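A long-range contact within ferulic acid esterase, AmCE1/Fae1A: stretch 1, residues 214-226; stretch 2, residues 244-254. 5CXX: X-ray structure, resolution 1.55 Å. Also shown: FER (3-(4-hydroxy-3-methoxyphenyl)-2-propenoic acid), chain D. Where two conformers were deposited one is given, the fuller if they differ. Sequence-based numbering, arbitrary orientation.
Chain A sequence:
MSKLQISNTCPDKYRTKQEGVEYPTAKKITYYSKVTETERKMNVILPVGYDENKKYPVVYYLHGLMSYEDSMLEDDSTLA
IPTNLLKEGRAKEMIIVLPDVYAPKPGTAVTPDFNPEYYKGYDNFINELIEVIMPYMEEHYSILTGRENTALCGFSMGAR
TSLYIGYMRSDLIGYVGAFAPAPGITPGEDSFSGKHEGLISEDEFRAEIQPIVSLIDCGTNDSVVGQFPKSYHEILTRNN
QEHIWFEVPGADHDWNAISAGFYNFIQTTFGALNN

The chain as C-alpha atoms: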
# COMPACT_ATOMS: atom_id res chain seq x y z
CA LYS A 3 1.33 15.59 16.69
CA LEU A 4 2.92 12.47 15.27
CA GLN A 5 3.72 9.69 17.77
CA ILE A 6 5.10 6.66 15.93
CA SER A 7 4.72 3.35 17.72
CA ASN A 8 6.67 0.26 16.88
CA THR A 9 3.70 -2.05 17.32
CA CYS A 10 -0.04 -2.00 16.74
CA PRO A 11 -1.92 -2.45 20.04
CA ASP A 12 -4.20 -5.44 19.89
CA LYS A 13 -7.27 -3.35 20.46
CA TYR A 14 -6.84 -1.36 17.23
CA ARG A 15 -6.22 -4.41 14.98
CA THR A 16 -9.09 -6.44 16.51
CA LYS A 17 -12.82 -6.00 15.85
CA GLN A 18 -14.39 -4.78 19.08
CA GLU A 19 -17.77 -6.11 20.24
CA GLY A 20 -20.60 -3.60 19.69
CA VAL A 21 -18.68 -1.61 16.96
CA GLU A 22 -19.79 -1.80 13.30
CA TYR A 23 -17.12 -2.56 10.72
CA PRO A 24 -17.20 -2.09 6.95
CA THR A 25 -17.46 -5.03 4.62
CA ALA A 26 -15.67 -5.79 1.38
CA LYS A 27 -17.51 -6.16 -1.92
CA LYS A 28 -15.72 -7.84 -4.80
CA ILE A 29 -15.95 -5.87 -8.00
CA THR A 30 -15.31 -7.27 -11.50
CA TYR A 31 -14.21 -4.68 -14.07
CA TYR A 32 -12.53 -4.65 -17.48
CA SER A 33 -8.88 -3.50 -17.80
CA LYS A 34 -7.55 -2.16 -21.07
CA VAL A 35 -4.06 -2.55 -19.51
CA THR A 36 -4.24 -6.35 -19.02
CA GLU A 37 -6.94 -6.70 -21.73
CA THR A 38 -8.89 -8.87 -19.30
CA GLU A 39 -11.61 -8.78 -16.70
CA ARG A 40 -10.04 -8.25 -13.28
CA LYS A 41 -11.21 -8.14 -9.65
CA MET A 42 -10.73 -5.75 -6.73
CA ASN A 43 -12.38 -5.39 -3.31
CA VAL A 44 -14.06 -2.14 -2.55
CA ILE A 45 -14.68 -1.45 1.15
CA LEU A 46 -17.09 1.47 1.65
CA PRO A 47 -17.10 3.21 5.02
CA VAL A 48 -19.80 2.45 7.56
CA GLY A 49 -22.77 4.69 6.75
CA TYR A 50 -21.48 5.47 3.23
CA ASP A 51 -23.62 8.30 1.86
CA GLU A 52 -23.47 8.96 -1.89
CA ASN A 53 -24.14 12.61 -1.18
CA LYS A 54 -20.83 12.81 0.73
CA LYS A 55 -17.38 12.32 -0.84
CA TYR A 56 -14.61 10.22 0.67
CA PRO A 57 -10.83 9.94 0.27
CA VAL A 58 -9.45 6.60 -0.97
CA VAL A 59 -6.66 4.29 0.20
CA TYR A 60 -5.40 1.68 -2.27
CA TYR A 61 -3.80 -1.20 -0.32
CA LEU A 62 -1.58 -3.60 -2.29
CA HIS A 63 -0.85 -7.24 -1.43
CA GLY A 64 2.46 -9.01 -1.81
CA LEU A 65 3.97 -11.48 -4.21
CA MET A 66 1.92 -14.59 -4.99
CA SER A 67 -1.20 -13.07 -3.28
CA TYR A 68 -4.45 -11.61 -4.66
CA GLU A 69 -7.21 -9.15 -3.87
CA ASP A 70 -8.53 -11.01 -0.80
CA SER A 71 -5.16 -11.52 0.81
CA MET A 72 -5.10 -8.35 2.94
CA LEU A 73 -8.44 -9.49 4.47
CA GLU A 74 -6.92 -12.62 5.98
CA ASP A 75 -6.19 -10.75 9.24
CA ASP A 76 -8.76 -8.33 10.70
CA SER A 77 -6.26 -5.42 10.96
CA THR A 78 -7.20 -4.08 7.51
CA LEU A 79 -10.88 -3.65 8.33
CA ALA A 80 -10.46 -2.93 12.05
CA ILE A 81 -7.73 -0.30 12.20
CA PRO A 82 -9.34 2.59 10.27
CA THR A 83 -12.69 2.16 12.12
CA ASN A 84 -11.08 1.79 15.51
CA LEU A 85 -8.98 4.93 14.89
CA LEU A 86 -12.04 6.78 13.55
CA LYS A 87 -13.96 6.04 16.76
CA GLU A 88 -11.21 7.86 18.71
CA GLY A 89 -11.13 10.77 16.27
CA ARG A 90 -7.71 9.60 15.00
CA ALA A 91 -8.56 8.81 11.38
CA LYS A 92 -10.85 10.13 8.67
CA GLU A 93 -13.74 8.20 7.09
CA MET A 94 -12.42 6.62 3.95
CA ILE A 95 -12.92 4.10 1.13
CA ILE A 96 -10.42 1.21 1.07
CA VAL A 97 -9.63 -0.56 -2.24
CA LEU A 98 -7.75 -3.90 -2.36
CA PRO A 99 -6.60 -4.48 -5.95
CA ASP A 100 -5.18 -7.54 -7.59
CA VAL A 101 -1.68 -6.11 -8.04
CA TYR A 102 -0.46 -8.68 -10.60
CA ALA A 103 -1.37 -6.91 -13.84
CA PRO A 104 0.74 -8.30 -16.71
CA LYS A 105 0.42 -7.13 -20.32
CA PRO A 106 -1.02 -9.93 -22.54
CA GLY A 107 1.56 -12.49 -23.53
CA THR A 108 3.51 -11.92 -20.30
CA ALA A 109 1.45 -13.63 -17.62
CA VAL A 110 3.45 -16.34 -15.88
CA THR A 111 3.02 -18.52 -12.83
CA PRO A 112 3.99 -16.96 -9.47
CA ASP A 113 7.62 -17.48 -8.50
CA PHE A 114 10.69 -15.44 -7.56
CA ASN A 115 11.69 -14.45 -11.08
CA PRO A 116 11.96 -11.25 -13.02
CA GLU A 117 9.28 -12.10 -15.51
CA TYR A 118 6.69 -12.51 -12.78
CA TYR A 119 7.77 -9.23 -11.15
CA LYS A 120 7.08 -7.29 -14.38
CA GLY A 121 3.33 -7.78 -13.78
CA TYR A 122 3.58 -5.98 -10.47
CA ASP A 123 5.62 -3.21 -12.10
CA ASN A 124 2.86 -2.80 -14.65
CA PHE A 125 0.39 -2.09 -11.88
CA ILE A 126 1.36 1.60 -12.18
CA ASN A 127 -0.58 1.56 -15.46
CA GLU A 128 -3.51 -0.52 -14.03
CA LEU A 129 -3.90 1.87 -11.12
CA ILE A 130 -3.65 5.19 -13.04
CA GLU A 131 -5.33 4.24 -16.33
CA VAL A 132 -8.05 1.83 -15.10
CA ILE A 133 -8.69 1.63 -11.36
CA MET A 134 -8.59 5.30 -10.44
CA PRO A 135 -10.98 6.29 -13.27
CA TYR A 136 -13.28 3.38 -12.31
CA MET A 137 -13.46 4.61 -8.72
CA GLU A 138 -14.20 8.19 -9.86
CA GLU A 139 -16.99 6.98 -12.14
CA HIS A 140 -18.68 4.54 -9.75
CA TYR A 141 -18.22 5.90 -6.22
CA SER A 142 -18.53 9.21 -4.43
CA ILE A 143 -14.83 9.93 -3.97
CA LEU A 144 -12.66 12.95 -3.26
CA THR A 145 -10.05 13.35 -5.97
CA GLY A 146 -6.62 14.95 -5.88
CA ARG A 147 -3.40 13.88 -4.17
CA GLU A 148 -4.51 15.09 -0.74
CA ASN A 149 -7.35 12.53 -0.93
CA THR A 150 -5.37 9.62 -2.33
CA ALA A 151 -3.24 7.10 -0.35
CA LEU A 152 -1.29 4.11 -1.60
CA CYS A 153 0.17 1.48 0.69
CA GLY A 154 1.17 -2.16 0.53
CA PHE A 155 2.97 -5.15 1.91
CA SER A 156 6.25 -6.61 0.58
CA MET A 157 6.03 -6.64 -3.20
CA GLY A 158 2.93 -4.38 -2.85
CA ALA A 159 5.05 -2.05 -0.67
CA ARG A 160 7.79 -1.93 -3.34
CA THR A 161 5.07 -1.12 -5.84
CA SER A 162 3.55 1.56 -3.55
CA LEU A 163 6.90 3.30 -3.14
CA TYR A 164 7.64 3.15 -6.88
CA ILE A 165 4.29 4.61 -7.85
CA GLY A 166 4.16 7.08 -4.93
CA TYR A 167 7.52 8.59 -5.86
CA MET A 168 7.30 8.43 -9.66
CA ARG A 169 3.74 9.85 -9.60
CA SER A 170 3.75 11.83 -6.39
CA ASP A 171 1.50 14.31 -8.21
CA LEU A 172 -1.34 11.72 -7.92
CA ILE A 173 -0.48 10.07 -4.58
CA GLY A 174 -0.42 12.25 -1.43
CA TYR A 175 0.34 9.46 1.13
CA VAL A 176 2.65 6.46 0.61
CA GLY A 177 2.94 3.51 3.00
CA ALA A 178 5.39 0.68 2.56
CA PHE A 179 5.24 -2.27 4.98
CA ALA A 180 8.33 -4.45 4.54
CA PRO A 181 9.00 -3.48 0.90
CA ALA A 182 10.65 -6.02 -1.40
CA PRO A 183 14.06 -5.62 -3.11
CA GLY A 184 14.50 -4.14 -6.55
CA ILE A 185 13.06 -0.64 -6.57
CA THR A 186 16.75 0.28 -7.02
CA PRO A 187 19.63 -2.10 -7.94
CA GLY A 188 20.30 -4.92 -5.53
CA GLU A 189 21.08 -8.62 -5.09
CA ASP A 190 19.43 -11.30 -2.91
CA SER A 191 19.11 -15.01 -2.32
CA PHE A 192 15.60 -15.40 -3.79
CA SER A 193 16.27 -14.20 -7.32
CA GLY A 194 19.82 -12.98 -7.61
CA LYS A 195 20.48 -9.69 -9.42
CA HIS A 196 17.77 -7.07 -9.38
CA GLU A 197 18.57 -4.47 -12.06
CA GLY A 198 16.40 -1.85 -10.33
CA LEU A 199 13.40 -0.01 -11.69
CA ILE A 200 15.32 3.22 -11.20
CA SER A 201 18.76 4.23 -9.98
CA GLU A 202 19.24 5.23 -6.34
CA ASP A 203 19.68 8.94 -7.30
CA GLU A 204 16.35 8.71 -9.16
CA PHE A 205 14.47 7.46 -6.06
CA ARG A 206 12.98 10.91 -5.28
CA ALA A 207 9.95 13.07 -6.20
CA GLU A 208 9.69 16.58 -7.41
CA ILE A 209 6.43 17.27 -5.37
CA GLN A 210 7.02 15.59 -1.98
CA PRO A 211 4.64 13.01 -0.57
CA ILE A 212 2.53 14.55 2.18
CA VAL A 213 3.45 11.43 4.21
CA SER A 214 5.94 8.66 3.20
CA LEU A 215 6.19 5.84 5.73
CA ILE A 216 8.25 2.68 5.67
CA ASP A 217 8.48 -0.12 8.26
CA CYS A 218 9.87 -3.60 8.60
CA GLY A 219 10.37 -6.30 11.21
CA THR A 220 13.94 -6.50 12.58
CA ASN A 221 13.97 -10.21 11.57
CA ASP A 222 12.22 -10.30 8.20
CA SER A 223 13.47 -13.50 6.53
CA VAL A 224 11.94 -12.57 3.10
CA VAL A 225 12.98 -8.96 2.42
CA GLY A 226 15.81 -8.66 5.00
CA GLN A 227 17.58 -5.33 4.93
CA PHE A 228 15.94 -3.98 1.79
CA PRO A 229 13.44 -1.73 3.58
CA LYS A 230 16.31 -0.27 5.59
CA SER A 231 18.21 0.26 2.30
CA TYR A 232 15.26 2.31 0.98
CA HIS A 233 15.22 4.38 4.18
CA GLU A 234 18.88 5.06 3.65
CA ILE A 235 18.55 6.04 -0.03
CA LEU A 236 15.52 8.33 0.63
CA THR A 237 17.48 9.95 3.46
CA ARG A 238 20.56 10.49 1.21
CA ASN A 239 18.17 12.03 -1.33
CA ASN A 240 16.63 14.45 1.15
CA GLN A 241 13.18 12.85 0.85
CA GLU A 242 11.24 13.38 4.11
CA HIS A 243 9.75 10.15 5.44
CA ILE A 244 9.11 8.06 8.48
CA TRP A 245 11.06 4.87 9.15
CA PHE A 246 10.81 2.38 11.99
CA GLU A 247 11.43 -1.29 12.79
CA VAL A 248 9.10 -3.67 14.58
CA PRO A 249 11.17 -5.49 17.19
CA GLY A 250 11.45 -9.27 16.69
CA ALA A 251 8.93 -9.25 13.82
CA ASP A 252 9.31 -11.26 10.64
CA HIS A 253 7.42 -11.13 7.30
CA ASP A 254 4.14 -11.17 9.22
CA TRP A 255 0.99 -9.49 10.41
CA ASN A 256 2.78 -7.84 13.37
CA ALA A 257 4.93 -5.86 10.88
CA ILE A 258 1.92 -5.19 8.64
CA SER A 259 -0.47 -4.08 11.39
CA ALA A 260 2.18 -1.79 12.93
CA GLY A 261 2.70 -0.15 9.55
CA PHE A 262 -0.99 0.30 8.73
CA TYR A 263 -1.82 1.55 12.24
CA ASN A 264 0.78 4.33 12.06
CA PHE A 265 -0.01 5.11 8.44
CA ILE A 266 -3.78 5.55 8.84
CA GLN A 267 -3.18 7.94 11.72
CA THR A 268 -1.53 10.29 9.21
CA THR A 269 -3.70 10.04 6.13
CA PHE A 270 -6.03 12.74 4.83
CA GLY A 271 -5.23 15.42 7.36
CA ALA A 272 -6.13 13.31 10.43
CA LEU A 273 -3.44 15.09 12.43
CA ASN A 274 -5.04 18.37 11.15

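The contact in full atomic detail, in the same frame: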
# COMPACT_ATOMS: atom_id res chain seq x y z
N SER A 214 5.29 9.86 3.75
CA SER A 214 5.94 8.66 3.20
C SER A 214 6.35 7.86 4.40
O SER A 214 7.01 8.41 5.29
CB SER A 214 7.15 9.07 2.34
OG SER A 214 7.84 7.89 2.00
N LEU A 215 5.88 6.61 4.52
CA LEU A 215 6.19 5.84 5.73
C LEU A 215 6.65 4.48 5.33
O LEU A 215 6.00 3.84 4.49
CB LEU A 215 4.95 5.71 6.62
CG LEU A 215 5.04 4.89 7.92
CD1 LEU A 215 4.07 5.43 9.00
CD2 LEU A 215 4.81 3.34 7.70
N ILE A 216 7.70 3.99 5.97
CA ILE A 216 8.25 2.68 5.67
C ILE A 216 8.49 1.97 7.00
O ILE A 216 9.02 2.58 7.95
CB ILE A 216 9.61 2.77 4.96
CG1 ILE A 216 9.49 3.54 3.67
CG2 ILE A 216 10.14 1.34 4.68
CD1 ILE A 216 10.90 3.74 2.99
N ASP A 217 8.07 0.68 7.09
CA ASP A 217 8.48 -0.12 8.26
C ASP A 217 8.94 -1.49 7.84
O ASP A 217 8.87 -1.86 6.64
CB ASP A 217 7.38 -0.20 9.39
CG ASP A 217 6.32 -1.33 9.17
OD1 ASP A 217 6.02 -1.66 8.03
OD2 ASP A 217 5.81 -1.87 10.19
N CYS A 218 9.46 -2.20 8.82
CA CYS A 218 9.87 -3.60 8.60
C CYS A 218 10.14 -4.25 9.94
O CYS A 218 10.61 -3.57 10.86
CB CYS A 218 11.16 -3.66 7.73
SG CYS A 218 11.54 -5.35 7.11
N GLY A 219 9.87 -5.56 10.08
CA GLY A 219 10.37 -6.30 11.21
C GLY A 219 11.90 -6.26 11.27
O GLY A 219 12.59 -6.15 10.25
N THR A 220 12.46 -6.44 12.45
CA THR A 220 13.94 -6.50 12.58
C THR A 220 14.45 -7.87 12.06
O THR A 220 15.63 -8.01 11.79
CB THR A 220 14.41 -6.35 14.02
OG1 THR A 220 13.70 -7.28 14.82
CG2 THR A 220 14.10 -4.90 14.52
N ASN A 221 13.55 -8.83 11.88
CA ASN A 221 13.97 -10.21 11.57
C ASN A 221 13.16 -10.74 10.40
O ASN A 221 12.65 -11.87 10.45
CB ASN A 221 13.80 -11.12 12.77
CG ASN A 221 14.73 -10.72 13.91
OD1 ASN A 221 14.49 -9.75 14.64
ND2 ASN A 221 15.86 -11.43 14.03
N ASP A 222 13.04 -9.92 9.36
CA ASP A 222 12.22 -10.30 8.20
C ASP A 222 13.09 -11.19 7.31
O ASP A 222 14.03 -10.71 6.67
CB ASP A 222 11.72 -9.05 7.45
CG ASP A 222 10.72 -9.41 6.37
OD1 ASP A 222 11.01 -10.34 5.58
OD2 ASP A 222 9.66 -8.78 6.29
N SER A 223 12.71 -12.47 7.24
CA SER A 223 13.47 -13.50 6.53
C SER A 223 13.23 -13.44 4.98
O SER A 223 13.95 -14.15 4.21
CB SER A 223 13.06 -14.89 7.05
OG SER A 223 11.68 -15.06 6.82
N VAL A 224 12.30 -12.60 4.53
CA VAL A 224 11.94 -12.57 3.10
C VAL A 224 12.55 -11.33 2.43
O VAL A 224 13.13 -11.49 1.34
CB VAL A 224 10.44 -12.57 2.91
CG1 VAL A 224 9.98 -12.40 1.41
CG2 VAL A 224 9.87 -13.89 3.49
N VAL A 225 12.42 -10.15 3.07
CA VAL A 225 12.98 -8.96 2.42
C VAL A 225 14.20 -8.40 3.17
O VAL A 225 14.79 -7.46 2.70
CB VAL A 225 11.91 -7.83 2.23
CG1 VAL A 225 10.70 -8.36 1.37
CG2 VAL A 225 11.39 -7.23 3.57
N GLY A 226 14.53 -8.96 4.34
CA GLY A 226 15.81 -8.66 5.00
C GLY A 226 16.03 -7.19 5.25
O GLY A 226 15.18 -6.52 5.86
N ILE A 244 9.07 8.70 7.20
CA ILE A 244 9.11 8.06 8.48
C ILE A 244 9.63 6.65 8.31
O ILE A 244 9.16 5.95 7.39
CB ILE A 244 7.67 7.95 9.03
CG1 ILE A 244 7.12 9.37 9.30
CG2 ILE A 244 7.58 7.02 10.27
CD1 ILE A 244 5.53 9.38 9.40
N TRP A 245 10.54 6.23 9.18
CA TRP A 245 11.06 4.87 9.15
C TRP A 245 11.09 4.30 10.56
O TRP A 245 11.53 5.02 11.48
CB TRP A 245 12.47 4.88 8.53
CG TRP A 245 13.36 3.69 8.90
CD1 TRP A 245 14.47 3.74 9.67
CD2 TRP A 245 13.25 2.29 8.45
NE1 TRP A 245 15.08 2.51 9.76
CE2 TRP A 245 14.34 1.60 9.05
CE3 TRP A 245 12.34 1.58 7.66
CZ2 TRP A 245 14.57 0.25 8.84
CZ3 TRP A 245 12.56 0.19 7.47
CH2 TRP A 245 13.67 -0.44 8.05
N PHE A 246 10.61 3.04 10.70
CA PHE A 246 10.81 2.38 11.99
C PHE A 246 10.80 0.88 11.82
O PHE A 246 10.30 0.37 10.81
CB PHE A 246 9.74 2.78 13.03
CG PHE A 246 8.33 2.29 12.71
CD1 PHE A 246 7.51 3.04 11.87
CD2 PHE A 246 7.88 1.06 13.21
CE1 PHE A 246 6.22 2.60 11.52
CE2 PHE A 246 6.53 0.59 12.87
CZ PHE A 246 5.75 1.39 12.02
N GLU A 247 11.34 0.20 12.83
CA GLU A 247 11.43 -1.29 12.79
C GLU A 247 10.60 -1.88 13.90
O GLU A 247 10.55 -1.37 15.01
CB GLU A 247 12.90 -1.76 12.87
CG GLU A 247 13.67 -1.32 11.65
CD GLU A 247 15.12 -1.71 11.80
OE1 GLU A 247 15.90 -1.07 12.53
OE2 GLU A 247 15.56 -2.64 11.13
N VAL A 248 9.96 -3.01 13.61
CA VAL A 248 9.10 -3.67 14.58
C VAL A 248 9.91 -4.76 15.26
O VAL A 248 10.40 -5.67 14.59
CB VAL A 248 7.88 -4.28 13.87
CG1 VAL A 248 7.00 -4.94 14.91
CG2 VAL A 248 7.14 -3.13 13.10
N PRO A 249 10.16 -4.62 16.58
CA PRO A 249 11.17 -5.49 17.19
C PRO A 249 10.78 -6.98 17.23
O PRO A 249 9.67 -7.28 17.71
CB PRO A 249 11.33 -4.90 18.61
CG PRO A 249 10.09 -4.18 18.85
CD PRO A 249 9.63 -3.63 17.53
N GLY A 250 11.66 -7.84 16.72
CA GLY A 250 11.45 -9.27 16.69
C GLY A 250 10.49 -9.74 15.60
O GLY A 250 10.31 -10.95 15.45
N ALA A 251 9.87 -8.83 14.85
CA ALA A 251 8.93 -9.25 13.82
C ALA A 251 9.59 -9.74 12.54
O ALA A 251 10.70 -9.38 12.18
CB ALA A 251 7.95 -8.12 13.48
N ASP A 252 8.87 -10.65 11.89
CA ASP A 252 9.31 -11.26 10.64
C ASP A 252 8.39 -10.73 9.54
O ASP A 252 7.78 -9.67 9.68
CB ASP A 252 9.24 -12.79 10.79
CG ASP A 252 10.18 -13.57 9.85
OD1 ASP A 252 10.24 -13.32 8.62
OD2 ASP A 252 10.79 -14.57 10.33
N HIS A 253 8.29 -11.48 8.44
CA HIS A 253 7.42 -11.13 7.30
C HIS A 253 5.98 -11.53 7.71
O HIS A 253 5.48 -12.61 7.35
CB HIS A 253 7.89 -11.87 6.03
CG HIS A 253 7.75 -11.07 4.75
ND1 HIS A 253 8.26 -9.79 4.57
CD2 HIS A 253 7.14 -11.40 3.58
CE1 HIS A 253 7.99 -9.38 3.36
NE2 HIS A 253 7.30 -10.34 2.73
N ASP A 254 5.35 -10.70 8.54
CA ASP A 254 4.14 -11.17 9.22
C ASP A 254 3.17 -10.04 9.55
O ASP A 254 3.41 -8.84 9.25
CB ASP A 254 4.55 -11.95 10.52
CG ASP A 254 5.25 -11.08 11.58
OD1 ASP A 254 4.98 -9.87 11.73
OD2 ASP A 254 6.16 -11.59 12.31
C4 FER D . 12.62 -10.96 -3.90
C5 FER D . 12.25 -11.51 -2.64
C6 FER D . 10.99 -11.32 -2.16
C3 FER D . 11.68 -10.15 -4.58
C2 FER D . 10.40 -9.98 -4.13
C1 FER D . 10.05 -10.54 -2.91
C10 FER D . 11.28 -8.68 -6.29
C7 FER D . 8.65 -10.36 -2.44
C8 FER D . 8.07 -11.09 -1.48
C9 FER D . 6.62 -10.79 -1.10
O1 FER D . 5.94 -9.88 -1.68
O2 FER D . 6.08 -11.49 -0.20
O4 FER D . 13.85 -11.08 -4.47
O3 FER D . 12.16 -9.65 -5.75
O HOH W 1 8.63 -7.34 8.32
O HOH W 2 14.37 -3.96 9.29

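The shortest polar contact here joins Asp222 to His253: ND1 of His253 donates to OD2 of Asp222 across just 2.4 Å, nearly straight at 167°. OD2 lies at the edge of the imidazole, near its plane; NE2, also bonded elsewhere in the structure, faces the ligand. There NE2 of His253 makes a weak hydrogen bond to O2 of FER, 3.4 Å away; in an esterase, this Asp-His pair beside bound ferulic acid fits the acid and base of a catalytic triad.

The carboxylate is itself held in place. OD1 of Asp222 accepts from the backbone N of Val224 at 2.8 Å and from N of Val225 at 2.9 Å, so the loop that follows Asp222 folds back onto its side chain. A water adds a further tie, accepting from Gly219 N and donating to Asp222 OD2 and Asp252 O, at 2.7 to 2.8 Å from each.

Asp252 works in the reverse direction, from stretch 2 onto the loop of stretch 1. Its OD1 receives Ser223 N at 3.0 Å, almost linear at 178°, and Ser223 OG at 2.9 Å; within its own stretch, the same OD1 accepts from His253 N at 2.7 Å. OD1 of Asp252, with three donors, lies 4.3 Å from OD1 of Asp222, a close approach of like charges; OD1 of Asp222 has its own two backbone donors. The N of Asp252 in turn donates to Asp254 OD2 at 2.9 Å, while Asp254 caps the helix that begins just beyond.

Loop and turn are also pinned to each other. A type II turn runs from Val248 to Ala251, with Gly250 at a positive phi of 77°. Gly250 N donates to Thr220 OG1 at 2.8 Å, and that hydroxyl donates a hydrogen bond to Asn221 OD1 at 2.6 Å. Ala251 O accepts from Asn221 N at 2.9 Å. The same carbonyl leaves no room for a side chain at Gly219: it lies 3.2 Å from Gly219 CA, and an ideal CB there would fall 2.1 Å from Ala251 O, a clash.

Leading into these loops are two parallel strands, inclined by 20°. The ladder alternates: Ile244 N to Ser214 O and Ile216 N to Ile244 O are both 2.8 Å, Phe246 N to Ile216 O is 3.2 Å, and Cys218 N to Phe246 O is weak at 3.4 Å. It tightens again where Val248 N meets Cys218 O at 2.9 Å, and ends with Thr220 N donating to Val248 O at 3.1 Å.

Packing follows the alternation of the strands. On one face, Leu215 CD1 meets Ile244 CG2 at 4.1 Å, and Asp217 CB rests over the Phe246 ring, 3.6 Å from its centroid. On the other, Trp245 reaches across its neighbours, with CE3 3.7 Å from Ile216 CG2 and CH2 4.1 Å from Cys218 CB. Near the ligand, Val224 CB covers a face of His253, 3.6 Å from the ring centroid, complementing the in-plane grip of Asp222.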